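Local coordinates for protein greglin (Schistocerca gregaria, PDB 4GI3) that inhibits serine proteases, most strongly subtilisin and human neutrophil elastase, and also chymotrypsin, pancreatic elastase and cathepsin G, but not pancreatic trypsin, at residues S23-I28 / V50-C55; V45-V50 / Y61-R66. All coordinates share one frame; numbering follows the deposited sequence.

Interaction 1. Residues S23-I28 / V50-C55; sequences SICPLI and VRKCGC. Unlike the reference sequence in segment 23-28: Cys25 (reference Ser).
Lys52 of helix 47-57 reaches across to Ser23 and Cys25, joining the helix of this Kazal-like fold to the probable protease-binding segment. Residues 23-28 hold the short strand 25-26, and Cys25 and Pro26 pair antiparallel with a strand of the partner protein, consistent with canonical binding of a protease. The two backbones stay apart, with 6.7 Å between Ser23 CA and Lys52 CA, and one long side chain spans the interval. CG of Lys52 stands anti to the backbone N (chi1 -177°), which carries the chain out from the helix, and a bend at chi3 (-73°) brings CE and NZ up to Ser23 O.

The tight part is small. CE of Lys52 packs against Cys25 SG at 3.6 Å, a methylene against a buried sulfur that is itself tied to Cys48 by a disulfide. The same CE lies 3.2 Å from Ser23 O, so the carbonyl sits beside the last methylene as well as the ammonium. The hydrogen bond from NZ to Ser23 O is weak, and the stronger polar partner of this ammonium is the carboxylate of Glu49, one turn earlier on the helix, with which it forms a salt bridge.

The other side is loose. Ser23 is partly exposed and offers the helix its carbonyl rather than its side chain: CB points away and stays 5.5 Å from Lys52 CE. On this side the weak bond to the carbonyl is therefore the one polar link between the two segments. Deeper in, Cys25 SG also comes within 4.1 Å of Lys52 NZ.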
ATOM      1  N   SER B  23     -16.344   0.759   5.145  1.00 32.96           N
ATOM      2  CA  SER B  23     -16.168   1.425   3.857  1.00 31.21           C
ATOM      3  C   SER B  23     -14.801   1.248   3.212  1.00 30.74           C
ATOM      4  O   SER B  23     -14.659   1.515   2.014  1.00 32.05           O
ATOM      5  CB  SER B  23     -16.465   2.915   3.999  1.00 36.41           C
ATOM      6  OG  SER B  23     -16.762   3.299   5.335  1.00 47.01           O
ATOM      7  N   ILE B  24     -13.794   0.822   3.988  1.00 22.15           N
ATOM      8  CA  ILE B  24     -12.420   0.698   3.487  1.00 20.05           C
ATOM      9  C   ILE B  24     -11.960  -0.735   3.573  1.00 22.27           C
ATOM     10  O   ILE B  24     -12.213  -1.397   4.583  1.00 22.02           O
ATOM     11  CB  ILE B  24     -11.456   1.660   4.271  1.00 21.58           C
ATOM     12  CG1 ILE B  24     -11.915   3.149   4.273  1.00 22.37           C
ATOM     13  CG2 ILE B  24      -9.963   1.480   3.884  1.00 19.22           C
ATOM     14  CD1 ILE B  24     -11.855   3.903   2.943  1.00 32.04           C
ATOM     15  N   CYS B  25     -11.258  -1.199   2.530  1.00 18.44           N
ATOM     16  CA  CYS B  25     -10.676  -2.541   2.453  1.00 19.09           C
ATOM     17  C   CYS B  25      -9.173  -2.500   2.137  1.00 19.02           C
ATOM     18  O   CYS B  25      -8.740  -1.536   1.514  1.00 17.41           O
ATOM     19  CB  CYS B  25     -11.434  -3.393   1.441  1.00 20.85           C
ATOM     20  SG  CYS B  25     -13.056  -3.941   2.037  1.00 25.50           S
ATOM     21  N   PRO B  26      -8.367  -3.538   2.504  1.00 15.38           N
ATOM     22  CA  PRO B  26      -6.958  -3.537   2.101  1.00 14.08           C
ATOM     23  C   PRO B  26      -6.866  -3.765   0.597  1.00 18.21           C
ATOM     24  O   PRO B  26      -7.765  -4.383   0.023  1.00 15.86           O
ATOM     25  CB  PRO B  26      -6.357  -4.725   2.872  1.00 15.85           C
ATOM     26  CG  PRO B  26      -7.415  -5.169   3.827  1.00 21.63           C
ATOM     27  CD  PRO B  26      -8.707  -4.800   3.188  1.00 16.82           C
ATOM     28  N   LEU B  27      -5.788  -3.298  -0.043  1.00 13.32           N
ATOM     29  CA  LEU B  27      -5.665  -3.455  -1.487  1.00 12.44           C
ATOM     30  C   LEU B  27      -4.867  -4.685  -1.908  1.00 16.24           C
ATOM     31  O   LEU B  27      -3.971  -4.634  -2.748  1.00 14.51           O
ATOM     32  CB  LEU B  27      -5.308  -2.129  -2.211  1.00 11.81           C
ATOM     33  CG  LEU B  27      -6.513  -1.199  -2.408  1.00 16.65           C
ATOM     34  CD1 LEU B  27      -6.077   0.251  -2.652  1.00 16.87           C
ATOM     35  CD2 LEU B  27      -7.400  -1.703  -3.578  1.00 18.80           C
ATOM     36  N   ILE B  28      -5.211  -5.819  -1.281  1.00 13.76           N
ATOM     37  CA  ILE B  28      -4.631  -7.115  -1.609  1.00 13.07           C
ATOM     38  C   ILE B  28      -5.464  -7.653  -2.769  1.00 16.27           C
ATOM     39  O   ILE B  28      -6.688  -7.490  -2.784  1.00 15.90           O
ATOM     40  CB  ILE B  28      -4.653  -8.060  -0.373  1.00 16.74           C
ATOM     41  CG1 ILE B  28      -4.103  -9.449  -0.746  1.00 18.51           C
ATOM     42  CG2 ILE B  28      -6.073  -8.132   0.299  1.00 19.71           C
ATOM     43  CD1 ILE B  28      -3.360 -10.168   0.345  1.00 25.64           C
ATOM     44  N   VAL B  50     -16.430  -8.153  -1.184  1.00 21.37           N
ATOM     45  CA  VAL B  50     -17.704  -8.896  -1.247  1.00 22.92           C
ATOM     46  C   VAL B  50     -18.537  -8.550  -0.010  1.00 26.50           C
ATOM     47  O   VAL B  50     -19.720  -8.229  -0.137  1.00 25.66           O
ATOM     48  CB  VAL B  50     -17.548 -10.436  -1.341  1.00 27.88           C
ATOM     49  CG1 VAL B  50     -18.897 -11.079  -1.643  1.00 28.56           C
ATOM     50  CG2 VAL B  50     -16.529 -10.859  -2.376  1.00 28.10           C
ATOM     51  N   ARG B  51     -17.908  -8.630   1.192  1.00 22.40           N
ATOM     52  CA  ARG B  51     -18.540  -8.342   2.478  1.00 22.31           C
ATOM     53  C   ARG B  51     -19.064  -6.911   2.569  1.00 28.39           C
ATOM     54  O   ARG B  51     -20.128  -6.684   3.140  1.00 27.18           O
ATOM     55  CB  ARG B  51     -17.582  -8.632   3.635  1.00 21.18           C
ATOM     56  CG  ARG B  51     -17.322 -10.117   3.879  1.00 30.80           C
ATOM     57  CD  ARG B  51     -16.588 -10.364   5.198  1.00 43.99           C
ATOM     58  NE  ARG B  51     -15.156 -10.045   5.131  1.00 50.92           N
ATOM     59  CZ  ARG B  51     -14.599  -8.937   5.620  1.00 71.85           C
ATOM     60  NH1 ARG B  51     -15.349  -8.016   6.219  1.00 63.54           N
ATOM     61  NH2 ARG B  51     -13.292  -8.741   5.514  1.00 58.52           N
ATOM     62  N   LYS B  52     -18.316  -5.952   1.989  1.00 27.13           N
ATOM     63  CA  LYS B  52     -18.657  -4.529   1.971  1.00 27.76           C
ATOM     64  C   LYS B  52     -19.969  -4.342   1.188  1.00 36.08           C
ATOM     65  O   LYS B  52     -20.886  -3.692   1.690  1.00 36.02           O
ATOM     66  CB  LYS B  52     -17.512  -3.736   1.319  1.00 28.61           C
ATOM     67  CG  LYS B  52     -17.725  -2.213   1.313  1.00 36.03           C
ATOM     68  CD  LYS B  52     -16.801  -1.470   0.339  1.00 39.20           C
ATOM     69  CE  LYS B  52     -15.366  -1.406   0.793  1.00 55.83           C
ATOM     70  NZ  LYS B  52     -14.479  -0.787  -0.234  1.00 72.16           N
ATOM     71  N   CYS B  53     -20.046  -4.947  -0.019  1.00 37.11           N
ATOM     72  CA  CYS B  53     -21.197  -4.934  -0.920  1.00 40.16           C
ATOM     73  C   CYS B  53     -22.434  -5.500  -0.203  1.00 44.87           C
ATOM     74  O   CYS B  53     -23.477  -4.857  -0.205  1.00 43.60           O
ATOM     75  CB  CYS B  53     -20.875  -5.695  -2.204  1.00 42.38           C
ATOM     76  SG  CYS B  53     -22.133  -5.551  -3.506  1.00 47.81           S
ATOM     77  N   GLY B  54     -22.269  -6.631   0.488  1.00 42.66           N
ATOM     78  CA  GLY B  54     -23.334  -7.263   1.265  1.00 43.07           C
ATOM     79  C   GLY B  54     -23.886  -6.410   2.394  1.00 48.65           C
ATOM     80  O   GLY B  54     -25.101  -6.342   2.582  1.00 47.81           O
ATOM     81  N   CYS B  55     -22.997  -5.742   3.146  1.00 47.24           N
ATOM     82  CA  CYS B  55     -23.332  -4.883   4.286  1.00 48.28           C
ATOM     83  C   CYS B  55     -24.009  -3.558   3.893  1.00 48.74           C
ATOM     84  O   CYS B  55     -25.059  -3.219   4.445  1.00 47.84           O
ATOM     85  CB  CYS B  55     -22.087  -4.629   5.132  1.00 50.20           C
ATOM     86  SG  CYS B  55     -22.432  -4.156   6.845  1.00 55.26           S
TER

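Interaction 2. Residues V45-V50 / Y61-R66; sequences VNECEV and YTFVPR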
ATOM      1  N   VAL B  45     -12.387  -8.314  -6.204  1.00 19.49           N
ATOM      2  CA  VAL B  45     -10.935  -8.261  -5.988  1.00 19.15           C
ATOM      3  C   VAL B  45     -10.440  -9.038  -4.746  1.00 19.62           C
ATOM      4  O   VAL B  45      -9.319  -9.528  -4.754  1.00 19.04           O
ATOM      5  CB  VAL B  45     -10.368  -6.826  -6.070  1.00 22.94           C
ATOM      6  CG1 VAL B  45     -10.509  -6.281  -7.493  1.00 22.70           C
ATOM      7  CG2 VAL B  45     -11.069  -5.912  -5.086  1.00 22.55           C
ATOM      8  N   ASN B  46     -11.295  -9.167  -3.723  1.00 17.82           N
ATOM      9  CA  ASN B  46     -11.041  -9.916  -2.489  1.00 17.48           C
ATOM     10  C   ASN B  46     -12.323 -10.095  -1.681  1.00 20.75           C
ATOM     11  O   ASN B  46     -13.329  -9.427  -1.962  1.00 18.12           O
ATOM     12  CB  ASN B  46      -9.933  -9.253  -1.629  1.00 18.47           C
ATOM     13  CG  ASN B  46     -10.205  -7.840  -1.222  1.00 23.85           C
ATOM     14  OD1 ASN B  46     -11.276  -7.498  -0.709  1.00 15.07           O
ATOM     15  ND2 ASN B  46      -9.206  -6.983  -1.403  1.00 24.54           N
ATOM     16  N   GLU B  47     -12.264 -10.951  -0.622  1.00 18.02           N
ATOM     17  CA  GLU B  47     -13.392 -11.205   0.271  1.00 18.02           C
ATOM     18  C   GLU B  47     -13.863  -9.946   0.965  1.00 20.14           C
ATOM     19  O   GLU B  47     -15.059  -9.800   1.136  1.00 19.93           O
ATOM     20  CB  GLU B  47     -13.033 -12.238   1.333  1.00 20.01           C
ATOM     21  CG  GLU B  47     -13.141 -13.689   0.924  1.00 33.92           C
ATOM     22  CD  GLU B  47     -12.918 -14.618   2.106  1.00 50.14           C
ATOM     23  OE1 GLU B  47     -13.577 -14.419   3.153  1.00 48.73           O
ATOM     24  OE2 GLU B  47     -12.050 -15.516   2.002  1.00 35.95           O
ATOM     25  N   CYS B  48     -12.944  -9.021   1.371  1.00 17.80           N
ATOM     26  CA  CYS B  48     -13.363  -7.778   2.024  1.00 18.05           C
ATOM     27  C   CYS B  48     -14.368  -6.997   1.179  1.00 19.41           C
ATOM     28  O   CYS B  48     -15.350  -6.499   1.719  1.00 18.50           O
ATOM     29  CB  CYS B  48     -12.171  -6.904   2.413  1.00 20.24           C
ATOM     30  SG  CYS B  48     -12.624  -5.439   3.387  1.00 25.77           S
ATOM     31  N   GLU B  49     -14.113  -6.880  -0.131  1.00 17.51           N
ATOM     32  CA  GLU B  49     -14.997  -6.148  -1.052  1.00 19.29           C
ATOM     33  C   GLU B  49     -16.380  -6.804  -1.186  1.00 23.16           C
ATOM     34  O   GLU B  49     -17.383  -6.086  -1.229  1.00 20.94           O
ATOM     35  CB  GLU B  49     -14.345  -5.927  -2.417  1.00 21.07           C
ATOM     36  CG  GLU B  49     -13.196  -4.909  -2.404  1.00 35.42           C
ATOM     37  CD  GLU B  49     -13.461  -3.466  -1.995  1.00 51.22           C
ATOM     38  OE1 GLU B  49     -12.491  -2.798  -1.569  1.00 47.73           O
ATOM     39  OE2 GLU B  49     -14.615  -2.992  -2.111  1.00 40.60           O
ATOM     40  N   VAL B  50     -16.430  -8.153  -1.184  1.00 21.37           N
ATOM     41  CA  VAL B  50     -17.704  -8.896  -1.247  1.00 22.92           C
ATOM     42  C   VAL B  50     -18.537  -8.550  -0.010  1.00 26.50           C
ATOM     43  O   VAL B  50     -19.720  -8.229  -0.137  1.00 25.66           O
ATOM     44  CB  VAL B  50     -17.548 -10.436  -1.341  1.00 27.88           C
ATOM     45  CG1 VAL B  50     -18.897 -11.079  -1.643  1.00 28.56           C
ATOM     46  CG2 VAL B  50     -16.529 -10.859  -2.376  1.00 28.10           C
ATOM     47  N   TYR B  61     -25.139 -13.104  -1.552  1.00 25.33           N
ATOM     48  CA  TYR B  61     -24.214 -13.901  -2.349  1.00 23.14           C
ATOM     49  C   TYR B  61     -23.834 -15.241  -1.674  1.00 22.89           C
ATOM     50  O   TYR B  61     -24.045 -15.444  -0.484  1.00 21.70           O
ATOM     51  CB  TYR B  61     -22.927 -13.071  -2.612  1.00 24.13           C
ATOM     52  CG  TYR B  61     -22.128 -12.844  -1.344  1.00 25.32           C
ATOM     53  CD1 TYR B  61     -21.193 -13.784  -0.907  1.00 27.44           C
ATOM     54  CD2 TYR B  61     -22.409 -11.766  -0.504  1.00 25.53           C
ATOM     55  CE1 TYR B  61     -20.527 -13.633   0.308  1.00 27.14           C
ATOM     56  CE2 TYR B  61     -21.753 -11.612   0.718  1.00 26.31           C
ATOM     57  CZ  TYR B  61     -20.801 -12.539   1.111  1.00 32.05           C
ATOM     58  OH  TYR B  61     -20.146 -12.395   2.308  1.00 32.68           O
ATOM     59  N   THR B  62     -23.212 -16.094  -2.441  1.00 19.52           N
ATOM     60  CA  THR B  62     -22.630 -17.350  -1.998  1.00 18.95           C
ATOM     61  C   THR B  62     -21.358 -17.557  -2.781  1.00 23.90           C
ATOM     62  O   THR B  62     -21.351 -17.318  -3.993  1.00 24.19           O
ATOM     63  CB  THR B  62     -23.644 -18.540  -2.094  1.00 20.97           C
ATOM     64  OG1 THR B  62     -23.014 -19.703  -1.575  1.00 15.67           O
ATOM     65  CG2 THR B  62     -24.094 -18.837  -3.532  1.00 19.60           C
ATOM     66  N   PHE B  63     -20.275 -18.005  -2.107  1.00 19.14           N
ATOM     67  CA  PHE B  63     -19.030 -18.323  -2.807  1.00 18.65           C
ATOM     68  C   PHE B  63     -19.240 -19.585  -3.633  1.00 23.42           C
ATOM     69  O   PHE B  63     -19.969 -20.494  -3.223  1.00 21.26           O
ATOM     70  CB  PHE B  63     -17.857 -18.547  -1.835  1.00 20.11           C
ATOM     71  CG  PHE B  63     -17.328 -17.269  -1.236  1.00 21.87           C
ATOM     72  CD1 PHE B  63     -17.476 -17.006   0.116  1.00 24.12           C
ATOM     73  CD2 PHE B  63     -16.651 -16.340  -2.020  1.00 25.38           C
ATOM     74  CE1 PHE B  63     -16.989 -15.820   0.676  1.00 25.55           C
ATOM     75  CE2 PHE B  63     -16.183 -15.145  -1.463  1.00 28.09           C
ATOM     76  CZ  PHE B  63     -16.383 -14.881  -0.123  1.00 25.57           C
ATOM     77  N   VAL B  64     -18.614 -19.617  -4.803  1.00 22.18           N
ATOM     78  CA  VAL B  64     -18.661 -20.710  -5.777  1.00 23.41           C
ATOM     79  C   VAL B  64     -17.249 -20.887  -6.360  1.00 29.89           C
ATOM     80  O   VAL B  64     -16.446 -19.948  -6.226  1.00 29.40           O
ATOM     81  CB  VAL B  64     -19.730 -20.431  -6.893  1.00 27.72           C
ATOM     82  CG1 VAL B  64     -21.142 -20.318  -6.322  1.00 27.62           C
ATOM     83  CG2 VAL B  64     -19.386 -19.198  -7.734  1.00 27.13           C
ATOM     84  N   PRO B  65     -16.893 -22.035  -7.006  1.00 28.86           N
ATOM     85  CA  PRO B  65     -15.550 -22.149  -7.598  1.00 29.28           C
ATOM     86  C   PRO B  65     -15.307 -21.051  -8.647  1.00 32.04           C
ATOM     87  O   PRO B  65     -16.249 -20.563  -9.285  1.00 29.41           O
ATOM     88  CB  PRO B  65     -15.555 -23.552  -8.232  1.00 31.56           C
ATOM     89  CG  PRO B  65     -16.630 -24.296  -7.506  1.00 36.14           C
ATOM     90  CD  PRO B  65     -17.683 -23.265  -7.249  1.00 31.25           C
ATOM     91  N   ARG B  66     -14.048 -20.613  -8.752  1.00 32.21           N
ATOM     92  CA  ARG B  66     -13.576 -19.550  -9.645  1.00 33.04           C
ATOM     93  C   ARG B  66     -14.056 -19.708 -11.110  1.00 37.19           C
ATOM     94  O   ARG B  66     -14.436 -18.717 -11.735  1.00 36.39           O
ATOM     95  CB  ARG B  66     -12.048 -19.491  -9.583  1.00 34.22           C
ATOM     96  CG  ARG B  66     -11.451 -18.181 -10.067  1.00 51.77           C
ATOM     97  CD  ARG B  66      -9.973 -18.381 -10.304  1.00 71.07           C
ATOM     98  NE  ARG B  66      -9.270 -17.137 -10.615  1.00 83.15           N
ATOM     99  CZ  ARG B  66      -8.702 -16.346  -9.712  1.00 97.47           C
ATOM    100  NH1 ARG B  66      -8.786 -16.635  -8.418  1.00 85.42           N
ATOM    101  NH2 ARG B  66      -8.054 -15.256 -10.093  1.00 85.28           N
TER
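Helix-on-sheet packing, the core of the Kazal-like fold, brings Val50 of helix 47-57 onto Tyr61 of the edge strand 61-63. CG1 of Val50 sits over the centre of the Tyr61 ring in a CH-pi contact, 3.4 Å from the centroid and only 4° off the ring normal; chi1 of -170° sets this methyl anti to the backbone N and aims it at the strand. The other methyl, CG2, meets Phe63 more loosely, 4.4 Å from CE2. Val32 and Val34 of strand 32-36 and Phe44 of strand 41-44 also pack on Val50, which is thus buried. With an alanine in place of Tyr61, Val50 CG1 would probably lose the ring face it rests on, leaving a gap between helix and edge strand.

At the exposed end of the contact, Glu47 and Phe63 cross at about a right angle. Here it is the aliphatic part of the glutamate that touches, CG lying 3.6 Å from Phe63 CZ, while the carboxylate plane is turned 66° from the ring. The helix start is secured by the N-cap residue Asn46, whose OD1 accepts a hydrogen bond from Glu49 N at 3.0 Å.

Interactions 1 and 2 both use helix 47-57, with centres about 10 Å apart; Val50 lies in both ranges but makes contact only in interaction 2, while Lys52 serves interaction 1. The helix lies between the probable protease-binding segment 23-28 and the sheet. Two ties bind the contacts directly: the disulfide from Cys25 SG to Cys48 SG (2.1 Å), and a probable hydrogen bond from Asn46 ND2 to Ile28 O (2.9 Å), supplemented by a weak one to Pro26 O. An asparagine bridging carbonyls on both sides of the scissile region is a hallmark of Kazal inhibitors and is consistent with Leu27 occupying the primary specificity position. The N-cap residue therefore links the helix packed on the sheet to the probable protease-binding loop.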